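Local atomic coordinates of transcription termination factor NusA (PDB entry 4MTN), a protein that probably acts in ending transcription and in preventing its ending, binding the core RNA polymerase and nascent RNA. Residues 100-103 and 104-108; 135-138 and 139-142; 212-216 and 217-221; 229-232 and 233-236. All coordinates share one frame; numbering follows the deposited sequence.

In the fold
Contacts 1 to 4 follow one another along the chain, and none touches another. Contact 1 lies near the end of helix 87-105. It is partly buried, because L101 and Y105 face the S1 domain. Contact 2 is a surface turn that leaves strand 133-137 of that domain. Contacts 3 and 4 both belong to the KH domain. Contact 3 joins strand 207-214 to helix 221-226 and is partly buried. Contact 4 starts helix 231-239 at the surface. Backbone bonds and apolar packing carry contacts 1 and 2, with a side-chain amide closing contact 1. In contact 3 a carboxylate holds the turn. Contact 4 is basic; a sulfate sits at its helix start and another by R234.

Contact 1 (100-103 and 104-108)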
loop_
_atom_site.group_PDB
_atom_site.type_symbol
_atom_site.label_atom_id
_atom_site.label_comp_id
_atom_site.label_asym_id
_atom_site.label_seq_id
_atom_site.Cartn_x
_atom_site.Cartn_y
_atom_site.Cartn_z
ATOM N N THR A 100 15.163 -18.872 3.486
ATOM C CA THR A 100 13.996 -19.744 3.436
ATOM C C THR A 100 12.729 -19.005 3.856
ATOM O O THR A 100 11.706 -19.067 3.172
ATOM C CB THR A 100 14.178 -20.979 4.338
ATOM O OG1 THR A 100 15.332 -21.716 3.917
ATOM C CG2 THR A 100 12.954 -21.880 4.263
ATOM N N LEU A 101 12.807 -18.303 4.983
ATOM C CA LEU A 101 11.665 -17.561 5.506
ATOM C C LEU A 101 11.252 -16.433 4.568
ATOM O O LEU A 101 10.081 -16.058 4.517
ATOM C CB LEU A 101 11.982 -17.002 6.894
ATOM C CG LEU A 101 12.191 -18.048 7.991
ATOM C CD1 LEU A 101 12.556 -17.386 9.308
ATOM C CD2 LEU A 101 10.951 -18.916 8.146
ATOM N N PHE A 102 12.217 -15.895 3.828
ATOM C CA PHE A 102 11.921 -14.878 2.827
ATOM C C PHE A 102 11.076 -15.463 1.700
ATOM O O PHE A 102 10.099 -14.856 1.269
ATOM C CB PHE A 102 13.208 -14.275 2.260
ATOM C CG PHE A 102 12.978 -13.312 1.126
ATOM C CD1 PHE A 102 13.093 -13.728 -0.191
ATOM C CD2 PHE A 102 12.642 -11.993 1.378
ATOM C CE1 PHE A 102 12.875 -12.847 -1.233
ATOM C CE2 PHE A 102 12.423 -11.106 0.341
ATOM C CZ PHE A 102 12.540 -11.533 -0.966
ATOM N N ASP A 103 11.459 -16.646 1.229
ATOM C CA ASP A 103 10.769 -17.298 0.120
ATOM C C ASP A 103 9.302 -17.569 0.436
ATOM O O ASP A 103 8.435 -17.431 -0.426
ATOM C CB ASP A 103 11.465 -18.609 -0.245
ATOM C CG ASP A 103 12.826 -18.391 -0.867
ATOM O OD1 ASP A 103 13.037 -17.327 -1.485
ATOM O OD2 ASP A 103 13.686 -19.287 -0.738
ATOM N N GLU A 104 9.035 -17.958 1.677
ATOM C CA GLU A 104 7.683 -18.297 2.101
ATOM C C GLU A 104 6.808 -17.060 2.287
ATOM O O GLU A 104 5.686 -17.002 1.786
ATOM C CB GLU A 104 7.730 -19.102 3.400
ATOM C CG GLU A 104 6.368 -19.488 3.946
ATOM C CD GLU A 104 6.463 -20.217 5.270
ATOM O OE1 GLU A 104 7.592 -20.376 5.781
ATOM O OE2 GLU A 104 5.410 -20.630 5.799
ATOM N N TYR A 105 7.334 -16.074 3.004
ATOM C CA TYR A 105 6.554 -14.903 3.399
ATOM C C TYR A 105 6.396 -13.854 2.296
ATOM O O TYR A 105 5.422 -13.099 2.297
ATOM C CB TYR A 105 7.182 -14.268 4.640
ATOM C CG TYR A 105 6.925 -15.062 5.901
ATOM C CD1 TYR A 105 5.661 -15.566 6.176
ATOM C CD2 TYR A 105 7.944 -15.323 6.807
ATOM C CE1 TYR A 105 5.413 -16.297 7.319
ATOM C CE2 TYR A 105 7.706 -16.056 7.958
ATOM C CZ TYR A 105 6.438 -16.541 8.206
ATOM O OH TYR A 105 6.185 -17.271 9.343
ATOM N N ALA A 106 7.341 -13.801 1.362
ATOM C CA ALA A 106 7.270 -12.830 0.271
ATOM C C ALA A 106 6.101 -13.122 -0.668
ATOM O O ALA A 106 5.621 -12.230 -1.370
ATOM C CB ALA A 106 8.572 -12.804 -0.506
ATOM N N GLN A 107 5.649 -14.372 -0.679
ATOM C CA GLN A 107 4.507 -14.765 -1.497
ATOM C C GLN A 107 3.200 -14.477 -0.766
ATOM O O GLN A 107 2.119 -14.566 -1.346
ATOM C CB GLN A 107 4.585 -16.249 -1.860
ATOM C CG GLN A 107 5.922 -16.692 -2.425
ATOM C CD GLN A 107 5.924 -18.153 -2.834
ATOM O OE1 GLN A 107 4.988 -18.629 -3.475
ATOM N NE2 GLN A 107 6.975 -18.873 -2.459
ATOM N N LEU A 108 3.312 -14.137 0.513
ATOM C CA LEU A 108 2.148 -13.930 1.367
ATOM C C LEU A 108 1.711 -12.469 1.447
ATOM O O LEU A 108 0.844 -12.127 2.246
ATOM C CB LEU A 108 2.427 -14.461 2.774
ATOM C CG LEU A 108 2.575 -15.979 2.890
ATOM C CD1 LEU A 108 2.748 -16.394 4.342
ATOM C CD2 LEU A 108 1.376 -16.675 2.267
#
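The carboxamide of Q107 reaches back along the chain to the backbone of D103. Its NE2 donates to D103 O at 2.9 Å, with an N-H...O angle of 153°. This lies near the C-terminal end of helix 87-105, beside the S1 domain. The oxygen lies near the amide plane of Q107, but NE2 sits above the carbonyl plane of D103. CG of Q107 is anti to its own carbonyl carbon (chi1 -50°), and the chain is extended beyond it, which carries the amide back toward the D103 carbonyl.

Three backbone bonds of the i to i+4 kind precede this one. E104 N binds T100 O, Y105 N binds L101 O at 3.1 Å, and A106 N binds F102 O at 3.0 Å. The amide of Q107 thus takes the next carbonyl of the series with a side-chain donor.

L101 and Y105 lie on the side of the helix that meets the S1 strands. L101 CD2 comes to 4.3 Å from Y105 CE2. L101 also touches V167, and Y105 touches V160 and V169. F102 reaches V160 and K162 of strand 152-162. CG of F102 is anti to the backbone N (chi1 174°), and this brings the ring alongside the next turn. There the methyl CB of A106 sits over the centre of one ring face in a CH-pi contact, 4.2 Å from the centroid.

Contact 2 (135-138 and 139-142)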
loop_
_atom_site.group_PDB
_atom_site.type_symbol
_atom_site.label_atom_id
_atom_site.label_comp_id
_atom_site.label_asym_id
_atom_site.label_seq_id
_atom_site.Cartn_x
_atom_site.Cartn_y
_atom_site.Cartn_z
ATOM N N ILE A 135 7.317 -7.251 12.663
ATOM C CA ILE A 135 7.074 -5.965 13.302
ATOM C C ILE A 135 5.905 -5.218 12.666
ATOM O O ILE A 135 5.717 -5.245 11.448
ATOM C CB ILE A 135 8.336 -5.069 13.269
ATOM C CG1 ILE A 135 8.870 -4.916 11.841
ATOM C CG2 ILE A 135 9.413 -5.635 14.180
ATOM C CD1 ILE A 135 8.470 -3.618 11.162
ATOM N N LEU A 136 5.114 -4.566 13.510
ATOM C CA LEU A 136 4.031 -3.706 13.055
ATOM C C LEU A 136 4.339 -2.257 13.430
ATOM O O LEU A 136 4.250 -1.884 14.599
ATOM C CB LEU A 136 2.701 -4.154 13.664
ATOM C CG LEU A 136 1.450 -3.325 13.365
ATOM C CD1 LEU A 136 1.137 -3.328 11.879
ATOM C CD2 LEU A 136 0.263 -3.847 14.165
ATOM N N PRO A 137 4.708 -1.437 12.435
ATOM C CA PRO A 137 5.059 -0.030 12.659
ATOM C C PRO A 137 3.839 0.852 12.926
ATOM O O PRO A 137 2.716 0.441 12.636
ATOM C CB PRO A 137 5.745 0.370 11.350
ATOM C CG PRO A 137 5.157 -0.537 10.330
ATOM C CD PRO A 137 4.896 -1.839 11.030
ATOM N N ARG A 138 4.073 2.044 13.474
ATOM C CA ARG A 138 3.006 3.000 13.772
ATOM C C ARG A 138 2.110 3.284 12.573
ATOM O O ARG A 138 0.884 3.250 12.683
ATOM C CB ARG A 138 3.595 4.321 14.270
ATOM C CG ARG A 138 3.804 4.403 15.768
ATOM C CD ARG A 138 4.166 5.823 16.179
ATOM N NE ARG A 138 5.410 6.270 15.556
ATOM C CZ ARG A 138 6.523 6.548 16.227
ATOM N NH1 ARG A 138 6.551 6.442 17.547
ATOM N NH2 ARG A 138 7.608 6.947 15.576
ATOM N N SER A 139 2.734 3.567 11.434
ATOM C CA SER A 139 2.015 3.957 10.225
ATOM C C SER A 139 1.020 2.898 9.759
ATOM O O SER A 139 0.011 3.218 9.130
ATOM C CB SER A 139 3.010 4.259 9.101
ATOM O OG SER A 139 3.915 3.184 8.916
ATOM N N GLU A 140 1.311 1.640 10.066
ATOM C CA GLU A 140 0.471 0.526 9.636
ATOM C C GLU A 140 -0.530 0.083 10.704
ATOM O O GLU A 140 -1.231 -0.914 10.534
ATOM C CB GLU A 140 1.347 -0.652 9.212
ATOM C CG GLU A 140 2.293 -0.315 8.068
ATOM C CD GLU A 140 1.598 0.416 6.930
ATOM O OE1 GLU A 140 0.512 -0.030 6.500
ATOM O OE2 GLU A 140 2.139 1.442 6.465
HETATM N N MSE A 141 -0.584 0.823 11.807
HETATM C CA MSE A 141 -1.462 0.490 12.925
HETATM C C MSE A 141 -2.808 1.197 12.850
HETATM O O MSE A 141 -2.904 2.327 12.373
HETATM C CB MSE A 141 -0.794 0.839 14.254
HETATM C CG MSE A 141 0.292 -0.122 14.686
HETATM SE SE MSE A 141 1.078 0.418 16.383
HETATM C CE MSE A 141 -0.534 0.383 17.482
ATOM N N ILE A 142 -3.850 0.513 13.312
ATOM C CA ILE A 142 -5.152 1.140 13.505
ATOM C C ILE A 142 -5.126 1.957 14.794
ATOM O O ILE A 142 -4.893 1.409 15.872
ATOM C CB ILE A 142 -6.284 0.099 13.566
ATOM C CG1 ILE A 142 -6.314 -0.735 12.283
ATOM C CG2 ILE A 142 -7.623 0.782 13.797
ATOM C CD1 ILE A 142 -7.399 -1.790 12.265
#
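P137 and R138 each offer a backbone oxygen to an amide three residues on. E140 N donates to P137 O at 3.2 Å, with an N-H...O angle of 139°. M141 N donates to R138 O at 3.0 Å and is straighter, at 159°. In both bonds the donor stands well above the carbonyl plane. The two bonds overlap and wind the chain into a tight turn directly after the strand.

The apolar contacts lie next to this turn. M141 is a selenomethionine. Its CG packs against L136 CG at 3.7 Å and also lies close to CD2 of that leucine. CG of L136 is anti to the backbone N (chi1 177°), and this swings the two methyl branches toward the turn. CD1 then meets CB of E140 at 3.8 Å. The side chains of L136 and M141 cross obliquely. The P137 ring lies aslant to the E140 chain, with P137 CG 3.7 Å from E140 CG.

The turn ends strand 133-137 in the S1 domain, an OB-type fold. It opens the loop that leads to strand 152-162. L136 shares a backbone bond with I125, and I135 with V169 and L171, so strands 124-128 and 167-172 flank this one. P137 touches V170, and M141 touches I125.

The E140 chain bends beyond CB, and its OE1 is hydrogen-bonded to S172 OG. The other oxygen, OE2, receives a weak bond from S139 OG at 3.5 Å.

Contact 3 (212-216 and 217-221)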
loop_
_atom_site.group_PDB
_atom_site.type_symbol
_atom_site.label_atom_id
_atom_site.label_comp_id
_atom_site.label_asym_id
_atom_site.label_seq_id
_atom_site.Cartn_x
_atom_site.Cartn_y
_atom_site.Cartn_z
ATOM N N VAL A 212 -18.607 -3.622 -5.010
ATOM C CA VAL A 212 -18.704 -5.036 -5.361
ATOM C C VAL A 212 -19.515 -5.259 -6.637
ATOM O O VAL A 212 -20.284 -4.394 -7.057
ATOM C CB VAL A 212 -19.339 -5.853 -4.220
ATOM C CG1 VAL A 212 -18.475 -5.783 -2.969
ATOM C CG2 VAL A 212 -20.748 -5.354 -3.928
ATOM N N SER A 213 -19.336 -6.426 -7.249
ATOM C CA SER A 213 -20.058 -6.772 -8.468
ATOM C C SER A 213 -20.271 -8.278 -8.578
ATOM O O SER A 213 -19.623 -9.060 -7.881
ATOM C CB SER A 213 -19.310 -6.262 -9.700
ATOM O OG SER A 213 -18.160 -7.048 -9.957
ATOM N N CYS A 214 -21.189 -8.677 -9.453
ATOM C CA CYS A 214 -21.465 -10.089 -9.689
ATOM C C CYS A 214 -21.575 -10.384 -11.180
ATOM O O CYS A 214 -22.073 -9.559 -11.948
ATOM C CB CYS A 214 -22.749 -10.512 -8.975
ATOM S SG CYS A 214 -23.151 -12.263 -9.161
ATOM N N ALA A 215 -21.108 -11.563 -11.582
ATOM C CA ALA A 215 -21.162 -11.983 -12.978
ATOM C C ALA A 215 -22.605 -12.103 -13.454
ATOM O O ALA A 215 -22.937 -11.720 -14.576
ATOM C CB ALA A 215 -20.430 -13.302 -13.165
ATOM N N ASP A 216 -23.458 -12.640 -12.589
ATOM C CA ASP A 216 -24.880 -12.745 -12.878
ATOM C C ASP A 216 -25.522 -11.363 -12.781
ATOM O O ASP A 216 -25.406 -10.686 -11.761
ATOM C CB ASP A 216 -25.551 -13.725 -11.915
ATOM C CG ASP A 216 -26.912 -14.190 -12.400
ATOM O OD1 ASP A 216 -27.567 -13.450 -13.164
ATOM O OD2 ASP A 216 -27.331 -15.300 -12.010
ATOM N N SER A 217 -26.198 -10.951 -13.848
ATOM C CA SER A 217 -26.808 -9.627 -13.902
ATOM C C SER A 217 -28.092 -9.562 -13.080
ATOM O O SER A 217 -28.508 -8.487 -12.646
ATOM C CB SER A 217 -27.092 -9.230 -15.353
ATOM O OG SER A 217 -27.893 -10.201 -16.002
ATOM N N ASN A 218 -28.714 -10.716 -12.865
ATOM C CA ASN A 218 -29.956 -10.787 -12.104
ATOM C C ASN A 218 -29.708 -10.864 -10.601
ATOM O O ASN A 218 -30.649 -10.889 -9.808
ATOM C CB ASN A 218 -30.789 -11.987 -12.558
ATOM C CG ASN A 218 -31.199 -11.893 -14.015
ATOM O OD1 ASN A 218 -30.881 -12.769 -14.820
ATOM N ND2 ASN A 218 -31.910 -10.827 -14.362
ATOM N N ILE A 219 -28.436 -10.902 -10.217
ATOM C CA ILE A 219 -28.060 -10.964 -8.810
ATOM C C ILE A 219 -27.595 -9.602 -8.302
ATOM O O ILE A 219 -26.765 -8.946 -8.932
ATOM C CB ILE A 219 -26.945 -12.007 -8.574
ATOM C CG1 ILE A 219 -27.481 -13.420 -8.807
ATOM C CG2 ILE A 219 -26.371 -11.880 -7.167
ATOM C CD1 ILE A 219 -26.486 -14.513 -8.480
ATOM N N ASP A 220 -28.139 -9.183 -7.165
ATOM C CA ASP A 220 -27.743 -7.929 -6.536
ATOM C C ASP A 220 -26.533 -8.160 -5.635
ATOM O O ASP A 220 -26.647 -8.794 -4.586
ATOM C CB ASP A 220 -28.910 -7.340 -5.740
ATOM C CG ASP A 220 -28.500 -6.159 -4.881
ATOM O OD1 ASP A 220 -27.621 -5.378 -5.306
ATOM O OD2 ASP A 220 -29.064 -6.012 -3.779
ATOM N N PRO A 221 -25.367 -7.636 -6.044
ATOM C CA PRO A 221 -24.099 -7.892 -5.350
ATOM C C PRO A 221 -24.046 -7.278 -3.953
ATOM O O PRO A 221 -23.482 -7.883 -3.040
ATOM C CB PRO A 221 -23.059 -7.247 -6.272
ATOM C CG PRO A 221 -23.810 -6.192 -7.004
ATOM C CD PRO A 221 -25.199 -6.727 -7.191
#
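D216 and I219 set their side chains at about a right angle to each other. I219 CD1 lies 3.6 Å from D216 CB, and I219 CG1 is near D216 OD2. CG of D216 is anti to the backbone N (chi1 -163°), and this turns the carboxylate over the following amides. N218 N donates to D216 OD1 at 3.0 Å, arriving from above the carboxylate plane. The bond closes an Asx turn. It is combined with a type I beta turn from D216 to I219, whose own bond, I219 N to D216 O, is weak.

The other branch of I219, CG2, faces C214, whose SG is 3.8 Å away. This connection belongs to the KH domain, where the loop carries the chain from strand 207-214 into helix 221-226. P221 opens that helix. Its ring lies aslant against V212, with CB 3.8 Å from V212 CG2, and the same CB rests on S213 CA at 3.7 Å. I195 of the adjoining strand touches V212, C214 and P221.

D220 is the N-cap. Its carboxylate makes weak bonds to V222 N and G223 N, and OD1 forms a salt bridge with R249.

Contact 4 (229-232 and 233-236); sequences RGAR and IRNV. With SO4 (sulfate ion), chain B; SO4 (sulfate ion), chain C.
R234 folds back along the first turn of its helix, over A231 and G230. Its CB lies 3.7 Å from A231 O. CG passes G230 O at 3.6 Å. The chain then bends at chi3 (-44°), which lays the guanidinium against the backbone. A231 CA stands over one face of the group, 3.7 Å from CZ. NH1 donates to R229 O at 3.0 Å, and that oxygen lies in the guanidinium plane. NH2 points to the sulfate of chain C, whose placing is doubtful.

G230 is the N-cap and the last glycine of the GXXG loop that marks KH domains. Its positive phi (78°) turns the chain into the helix. N235 N binds A231 O, and R234 N and V236 N make weak bonds to G230 O and R232 O. The sulfate of chain B sits at this helix start. Its O3 accepts from R229 N at 2.8 Å and from A231 N at 2.9 Å. R232 N binds O1 at 3.1 Å, and V228 N also holds this ion. Both ions probably come from the crystallisation liquor, but the place of the chain B ion is consistent with a site for an RNA phosphate.

The far end of R232 turns to E189 in a salt bridge and to A224 O. I233 packs on I245 and V247 of strand 244-249. V236 is buried between I245 of that strand and L182 and L183 of helix 176-186.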
loop_
_atom_site.group_PDB
_atom_site.type_symbol
_atom_site.label_atom_id
_atom_site.label_comp_id
_atom_site.label_asym_id
_atom_site.label_seq_id
_atom_site.Cartn_x
_atom_site.Cartn_y
_atom_site.Cartn_z
ATOM N N ARG A 229 -29.341 -9.087 8.270
ATOM C CA ARG A 229 -29.268 -7.865 9.070
ATOM C C ARG A 229 -28.029 -7.014 8.799
ATOM O O ARG A 229 -27.881 -5.932 9.368
ATOM C CB ARG A 229 -29.329 -8.225 10.554
ATOM C CG ARG A 229 -30.580 -8.996 10.926
ATOM C CD ARG A 229 -30.416 -9.736 12.236
ATOM N NE ARG A 229 -31.522 -10.659 12.463
ATOM C CZ ARG A 229 -31.579 -11.889 11.964
ATOM N NH1 ARG A 229 -30.590 -12.345 11.209
ATOM N NH2 ARG A 229 -32.625 -12.663 12.220
ATOM N N GLY A 230 -27.144 -7.495 7.932
ATOM C CA GLY A 230 -25.874 -6.827 7.704
ATOM C C GLY A 230 -24.887 -7.117 8.822
ATOM O O GLY A 230 -23.945 -6.358 9.050
ATOM N N ALA A 231 -25.106 -8.232 9.514
ATOM C CA ALA A 231 -24.313 -8.595 10.684
ATOM C C ALA A 231 -22.874 -8.975 10.338
ATOM O O ALA A 231 -21.948 -8.656 11.081
ATOM C CB ALA A 231 -24.989 -9.734 11.434
ATOM N N ARG A 232 -22.690 -9.664 9.215
ATOM C CA ARG A 232 -21.363 -10.122 8.810
ATOM C C ARG A 232 -20.446 -8.951 8.472
ATOM O O ARG A 232 -19.249 -8.984 8.760
ATOM C CB ARG A 232 -21.463 -11.069 7.613
ATOM C CG ARG A 232 -22.199 -12.367 7.906
ATOM C CD ARG A 232 -22.495 -13.122 6.623
ATOM N NE ARG A 232 -23.091 -12.247 5.619
ATOM C CZ ARG A 232 -23.488 -12.649 4.416
ATOM N NH1 ARG A 232 -23.357 -13.919 4.060
ATOM N NH2 ARG A 232 -24.017 -11.776 3.569
ATOM N N ILE A 233 -21.014 -7.919 7.858
ATOM C CA ILE A 233 -20.262 -6.716 7.527
ATOM C C ILE A 233 -19.824 -5.994 8.801
ATOM O O ILE A 233 -18.693 -5.515 8.897
ATOM C CB ILE A 233 -21.088 -5.765 6.638
ATOM C CG1 ILE A 233 -21.327 -6.400 5.268
ATOM C CG2 ILE A 233 -20.390 -4.427 6.480
ATOM C CD1 ILE A 233 -22.206 -5.576 4.355
ATOM N N ARG A 234 -20.719 -5.934 9.783
ATOM C CA ARG A 234 -20.404 -5.300 11.058
ATOM C C ARG A 234 -19.375 -6.105 11.846
ATOM O O ARG A 234 -18.586 -5.539 12.601
ATOM C CB ARG A 234 -21.669 -5.107 11.896
ATOM C CG ARG A 234 -22.570 -3.981 11.417
ATOM C CD ARG A 234 -23.620 -3.646 12.462
ATOM N NE ARG A 234 -24.206 -4.853 13.037
ATOM C CZ ARG A 234 -25.224 -5.518 12.502
ATOM N NH1 ARG A 234 -25.777 -5.092 11.373
ATOM N NH2 ARG A 234 -25.688 -6.609 13.095
ATOM N N ASN A 235 -19.392 -7.425 11.672
ATOM C CA ASN A 235 -18.412 -8.293 12.319
ATOM C C ASN A 235 -16.992 -7.929 11.902
ATOM O O ASN A 235 -16.079 -7.899 12.727
ATOM C CB ASN A 235 -18.690 -9.763 11.997
ATOM C CG ASN A 235 -19.857 -10.325 12.786
ATOM O OD1 ASN A 235 -20.194 -9.825 13.860
ATOM N ND2 ASN A 235 -20.478 -11.375 12.259
ATOM N N VAL A 236 -16.818 -7.650 10.614
ATOM C CA VAL A 236 -15.535 -7.201 10.090
ATOM C C VAL A 236 -15.183 -5.843 10.688
ATOM O O VAL A 236 -14.034 -5.591 11.056
ATOM C CB VAL A 236 -15.556 -7.110 8.549
ATOM C CG1 VAL A 236 -14.265 -6.502 8.025
ATOM C CG2 VAL A 236 -15.785 -8.484 7.940
HETATM S S SO4 B . -25.883 -11.319 7.972
HETATM O O1 SO4 B . -24.853 -10.591 7.239
HETATM O O2 SO4 B . -25.262 -12.115 9.027
HETATM O O3 SO4 B . -26.816 -10.365 8.564
HETATM O O4 SO4 B . -26.602 -12.200 7.058
HETATM S S SO4 C . -26.578 -8.974 15.304
HETATM O O1 SO4 C . -27.183 -7.866 14.570
HETATM O O2 SO4 C . -25.136 -8.765 15.398
HETATM O O3 SO4 C . -27.150 -9.040 16.645
HETATM O O4 SO4 C . -26.846 -10.225 14.601
#